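Local coordinates for transcription inhibitor protein Gfh1 (Thermus thermophilus, PDB 2F23), which inhibits the catalytic activities of RNA polymerase by partially occluding its substrate-binding site and preventing NTP binding, at residues Gly47-Ala50 with Ala51-Glu54; Leu91-Pro94 with Leu95-Glu98. One frame throughout, in Å; residues are numbered along the deposited sequence.

Contact 1 (Gly47-Ala50 with Ala51-Glu54) lies on the surface of helix 46-71, in the part predicted to be coiled coil, its centre about 24 Å from the centre of the chain. Contact 2 (Leu91-Pro94 with Leu95-Glu98) is partly buried, its centre about 6 Å from that of the chain, and turns from strand 88-92 to strand 99-105. The contact centres are about 25 Å apart, yet both involve helix 46-71: contact 1 belongs to it, and Pro94 and Leu95 of contact 2 pack on its later residues. Regular backbone bonds and one salt bridge make up the former; in the latter a carboxylate holds backbone N-H groups.

Contact 1 (Gly47-Ala50 with Ala51-Glu54); sequences GLEA and AKQE
Gly47 O accepts from Ala51 N at 3.0 Å, the first of four successive i to i+4 backbone hydrogen bonds that run through this part of helix 46-71. Leu48 repeats the bond with Lys52 N, and O of Leu48 also lies 3.3 Å from CG of Lys52, whose aliphatic chain starts out beside it. The isobutyl group of Leu48 turns to helix 9-37, where it touches Leu36 and Met37; Ala51, buried one turn on, meets Leu36 as well.

Glu49 carries the one salt bridge between these side chains. Its CG lies anti to the carbonyl carbon (chi1 -72°) and a bend at chi2 swings the carboxylate round to the lysine three residues on. Lys52 bends at chi3 (-65°) to meet it, so that NZ reaches OE2 of Glu49 at 2.7 Å on the syn side, 30° out of the carboxylate plane. CE of Lys52 lies 3.0 Å from OE2 of Glu49, and the two chains cross obliquely. The backbone bonding continues with Gln53 N to Glu49 O.

Ala50 O takes two donors: Glu54 N at 3.0 Å, and a water at 2.7 Å. That water also donates to OE1 of Gln53 at 3.1 Å, linking the extended glutamine side chain to the helix backbone. Glu54 directs its carboxylate onward to a salt bridge with Arg57. The i to i+3 Glu-Lys salt bridge is a common feature of exposed helix surfaces, whereas the packing of Leu48, Ala51 and Lys52 on helix 9-37 marks the antiparallel coiled-coil hairpin of the GreA/GreB family.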
ATOM      1  N   GLY A  47      -0.396 -28.235   8.672  1.00 15.00           N
ATOM      2  CA  GLY A  47      -1.037 -27.155   9.400  1.00 15.30           C
ATOM      3  C   GLY A  47      -0.044 -26.232  10.076  1.00 14.54           C
ATOM      4  O   GLY A  47      -0.212 -25.012  10.062  1.00 14.18           O
ATOM      5  N   LEU A  48       0.992 -26.810  10.672  1.00 14.07           N
ATOM      6  CA  LEU A  48       2.016 -26.021  11.344  1.00 14.21           C
ATOM      7  C   LEU A  48       2.762 -25.154  10.340  1.00 13.66           C
ATOM      8  O   LEU A  48       3.034 -23.983  10.598  1.00 13.23           O
ATOM      9  CB  LEU A  48       3.015 -26.937  12.056  1.00 17.21           C
ATOM     10  CG  LEU A  48       2.660 -27.435  13.458  1.00 19.02           C
ATOM     11  CD1 LEU A  48       3.655 -28.499  13.885  1.00 19.55           C
ATOM     12  CD2 LEU A  48       2.681 -26.264  14.439  1.00 19.31           C
ATOM     13  N   GLU A  49       3.101 -25.729   9.193  1.00 12.84           N
ATOM     14  CA  GLU A  49       3.822 -24.981   8.175  1.00 13.22           C
ATOM     15  C   GLU A  49       2.996 -23.810   7.664  1.00 11.80           C
ATOM     16  O   GLU A  49       3.522 -22.713   7.464  1.00 12.34           O
ATOM     17  CB  GLU A  49       4.221 -25.901   7.019  1.00 14.21           C
ATOM     18  CG  GLU A  49       5.338 -26.875   7.377  1.00 21.60           C
ATOM     19  CD  GLU A  49       6.573 -26.172   7.924  1.00 24.64           C
ATOM     20  OE1 GLU A  49       7.080 -25.247   7.253  1.00 25.49           O
ATOM     21  OE2 GLU A  49       7.038 -26.547   9.024  1.00 25.42           O
ATOM     22  N   ALA A  50       1.701 -24.038   7.467  1.00 12.86           N
ATOM     23  CA  ALA A  50       0.812 -22.984   6.986  1.00 11.50           C
ATOM     24  C   ALA A  50       0.710 -21.881   8.034  1.00 12.22           C
ATOM     25  O   ALA A  50       0.676 -20.696   7.698  1.00 11.77           O
ATOM     26  CB  ALA A  50      -0.578 -23.558   6.684  1.00 12.75           C
ATOM     27  N   ALA A  51       0.664 -22.275   9.304  1.00 11.61           N
ATOM     28  CA  ALA A  51       0.569 -21.315  10.399  1.00 11.57           C
ATOM     29  C   ALA A  51       1.836 -20.474  10.482  1.00 10.90           C
ATOM     30  O   ALA A  51       1.774 -19.268  10.718  1.00 10.38           O
ATOM     31  CB  ALA A  51       0.334 -22.043  11.717  1.00 11.26           C
ATOM     32  N   LYS A  52       2.989 -21.109  10.294  1.00 10.05           N
ATOM     33  CA  LYS A  52       4.247 -20.374  10.335  1.00  9.22           C
ATOM     34  C   LYS A  52       4.352 -19.445   9.120  1.00 10.86           C
ATOM     35  O   LYS A  52       4.869 -18.331   9.229  1.00 11.97           O
ATOM     36  CB  LYS A  52       5.434 -21.343  10.371  1.00 11.41           C
ATOM     37  CG  LYS A  52       5.545 -22.121  11.681  1.00 12.90           C
ATOM     38  CD  LYS A  52       6.830 -22.943  11.761  1.00 15.49           C
ATOM     39  CE  LYS A  52       6.872 -24.032  10.712  1.00 17.68           C
ATOM     40  NZ  LYS A  52       8.117 -24.846  10.832  1.00 19.95           N
ATOM     41  N   GLN A  53       3.848 -19.895   7.973  1.00 10.66           N
ATOM     42  CA  GLN A  53       3.898 -19.085   6.762  1.00 12.80           C
ATOM     43  C   GLN A  53       3.038 -17.831   6.894  1.00 12.42           C
ATOM     44  O   GLN A  53       3.437 -16.751   6.459  1.00 13.24           O
ATOM     45  CB  GLN A  53       3.436 -19.898   5.549  1.00 15.51           C
ATOM     46  CG  GLN A  53       3.471 -19.117   4.243  1.00 20.74           C
ATOM     47  CD  GLN A  53       3.033 -19.944   3.049  1.00 23.79           C
ATOM     48  OE1 GLN A  53       1.891 -20.400   2.977  1.00 26.76           O
ATOM     49  NE2 GLN A  53       3.944 -20.140   2.103  1.00 26.10           N
ATOM     50  N   GLU A  54       1.864 -17.972   7.505  1.00 12.04           N
ATOM     51  CA  GLU A  54       0.969 -16.833   7.676  1.00 10.88           C
ATOM     52  C   GLU A  54       1.540 -15.847   8.693  1.00 11.06           C
ATOM     53  O   GLU A  54       1.464 -14.632   8.500  1.00  9.43           O
ATOM     54  CB  GLU A  54      -0.419 -17.315   8.106  1.00 11.06           C
ATOM     55  CG  GLU A  54      -1.444 -16.203   8.343  1.00 13.54           C
ATOM     56  CD  GLU A  54      -1.688 -15.312   7.127  1.00 14.00           C
ATOM     57  OE1 GLU A  54      -1.194 -15.617   6.022  1.00 16.97           O
ATOM     58  OE2 GLU A  54      -2.394 -14.294   7.281  1.00 19.16           O
TER
HETATM   59  O   HOH W   1      -0.201 -19.981   5.225  1.00 18.68           O

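Contact 2 (Leu91-Pro94 with Leu95-Glu98); sequences LEDP and LSGE
CG of Asp93 stands opposite the backbone N (chi1 -173°), which folds OD1 back to the N-H groups of Leu95 and Ser96. Leu95 N meets OD1 of Asp93 almost end-on to the C-O bond, 2.8 Å away, an Asx turn; Ser96 N comes to the same OD1 at 3.2 Å, 70° above the carboxylate plane. OG of Ser96 lies 3.3 Å from CG of Asp93 and accepts from Glu98 N, forming an ST turn. Pro94 and Leu95 lean together facing helix 46-71, with CG of Pro94 a tight 3.5 Å from CD2 of Leu95; Ile68 and Leu65 receive them.

Gly97 N donates to Asp93 O at 2.7 Å, and Asp93 N to Glu98 O at 2.9 Å, closing the beta-hairpin connection between antiparallel strands 88-92 and 99-105. The positive phi of Gly97 (84°) calls for glycine: a CB would collide with O of Ser96.

An alanine in place of Asp93 would probably leave the N-H groups of Leu95 and Ser96 without their acceptor and Arg147 without its salt-bridge mate. OD1 helps to fix the turn, while OD2, bound by Arg147 and a water, ties it to strand 145-155, where the arginine probably favours the charged carboxylate.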
ATOM      1  N   LEU A  91       4.221   6.455  -7.865  1.00  6.69           N
ATOM      2  CA  LEU A  91       3.660   5.764  -6.707  1.00  7.67           C
ATOM      3  C   LEU A  91       4.604   4.689  -6.189  1.00  9.06           C
ATOM      4  O   LEU A  91       5.419   4.153  -6.935  1.00 10.12           O
ATOM      5  CB  LEU A  91       2.348   5.087  -7.102  1.00  9.74           C
ATOM      6  CG  LEU A  91       1.261   5.954  -7.744  1.00  8.00           C
ATOM      7  CD1 LEU A  91       0.219   5.059  -8.397  1.00 11.71           C
ATOM      8  CD2 LEU A  91       0.639   6.852  -6.693  1.00  8.93           C
ATOM      9  N   GLU A  92       4.486   4.373  -4.903  1.00  9.11           N
ATOM     10  CA  GLU A  92       5.314   3.335  -4.306  1.00 10.20           C
ATOM     11  C   GLU A  92       4.503   2.542  -3.294  1.00 10.13           C
ATOM     12  O   GLU A  92       3.918   3.108  -2.373  1.00  9.29           O
ATOM     13  CB  GLU A  92       6.540   3.930  -3.610  1.00 11.75           C
ATOM     14  CG  GLU A  92       7.404   2.872  -2.921  1.00 16.44           C
ATOM     15  CD  GLU A  92       8.527   3.471  -2.105  1.00 19.48           C
ATOM     16  OE1 GLU A  92       9.524   3.931  -2.702  1.00 21.91           O
ATOM     17  OE2 GLU A  92       8.406   3.490  -0.861  1.00 22.97           O
ATOM     18  N   ASP A  93       4.475   1.228  -3.481  1.00 10.85           N
ATOM     19  CA  ASP A  93       3.759   0.323  -2.594  1.00 12.00           C
ATOM     20  C   ASP A  93       4.541   0.302  -1.276  1.00 11.59           C
ATOM     21  O   ASP A  93       5.710  -0.081  -1.246  1.00 11.19           O
ATOM     22  CB  ASP A  93       3.726  -1.076  -3.216  1.00 13.96           C
ATOM     23  CG  ASP A  93       2.863  -2.045  -2.437  1.00 16.33           C
ATOM     24  OD1 ASP A  93       2.926  -2.024  -1.192  1.00 17.93           O
ATOM     25  OD2 ASP A  93       2.131  -2.838  -3.072  1.00 20.22           O
ATOM     26  N   PRO A  94       3.910   0.731  -0.174  1.00 11.75           N
ATOM     27  CA  PRO A  94       4.585   0.753   1.126  1.00 13.38           C
ATOM     28  C   PRO A  94       4.955  -0.609   1.698  1.00 14.19           C
ATOM     29  O   PRO A  94       5.839  -0.706   2.549  1.00 16.59           O
ATOM     30  CB  PRO A  94       3.598   1.511   2.016  1.00 13.56           C
ATOM     31  CG  PRO A  94       2.277   1.187   1.412  1.00 14.69           C
ATOM     32  CD  PRO A  94       2.550   1.286  -0.069  1.00 11.15           C
ATOM     33  N   LEU A  95       4.292  -1.657   1.221  1.00 16.13           N
ATOM     34  CA  LEU A  95       4.561  -3.005   1.713  1.00 18.26           C
ATOM     35  C   LEU A  95       5.614  -3.764   0.904  1.00 20.02           C
ATOM     36  O   LEU A  95       6.383  -4.547   1.463  1.00 20.94           O
ATOM     37  CB  LEU A  95       3.263  -3.823   1.750  1.00 19.59           C
ATOM     38  CG  LEU A  95       2.186  -3.446   2.778  1.00 21.98           C
ATOM     39  CD1 LEU A  95       2.754  -3.575   4.185  1.00 23.58           C
ATOM     40  CD2 LEU A  95       1.688  -2.034   2.534  1.00 24.88           C
ATOM     41  N   SER A  96       5.658  -3.531  -0.404  1.00 20.46           N
ATOM     42  CA  SER A  96       6.616  -4.234  -1.257  1.00 21.21           C
ATOM     43  C   SER A  96       7.735  -3.354  -1.796  1.00 22.39           C
ATOM     44  O   SER A  96       8.781  -3.856  -2.212  1.00 23.01           O
ATOM     45  CB  SER A  96       5.888  -4.880  -2.435  1.00 21.38           C
ATOM     46  OG  SER A  96       5.422  -3.892  -3.340  1.00 18.81           O
ATOM     47  N   GLY A  97       7.513  -2.044  -1.795  1.00 20.48           N
ATOM     48  CA  GLY A  97       8.517  -1.128  -2.302  1.00 19.11           C
ATOM     49  C   GLY A  97       8.421  -0.994  -3.810  1.00 17.56           C
ATOM     50  O   GLY A  97       9.203  -0.276  -4.430  1.00 18.11           O
ATOM     51  N   GLU A  98       7.457  -1.690  -4.406  1.00 17.49           N
ATOM     52  CA  GLU A  98       7.262  -1.642  -5.850  1.00 18.46           C
ATOM     53  C   GLU A  98       6.946  -0.220  -6.304  1.00 17.42           C
ATOM     54  O   GLU A  98       6.143   0.477  -5.685  1.00 17.41           O
ATOM     55  CB  GLU A  98       6.119  -2.571  -6.263  1.00 22.54           C
ATOM     56  CG  GLU A  98       5.848  -2.596  -7.762  1.00 29.33           C
ATOM     57  CD  GLU A  98       4.723  -3.543  -8.138  1.00 32.78           C
ATOM     58  OE1 GLU A  98       4.813  -4.742  -7.794  1.00 35.17           O
ATOM     59  OE2 GLU A  98       3.753  -3.091  -8.782  1.00 35.66           O
TER
HETATM   60  O   HOH W   2       2.745  -3.550  -5.566  1.00 30.77           O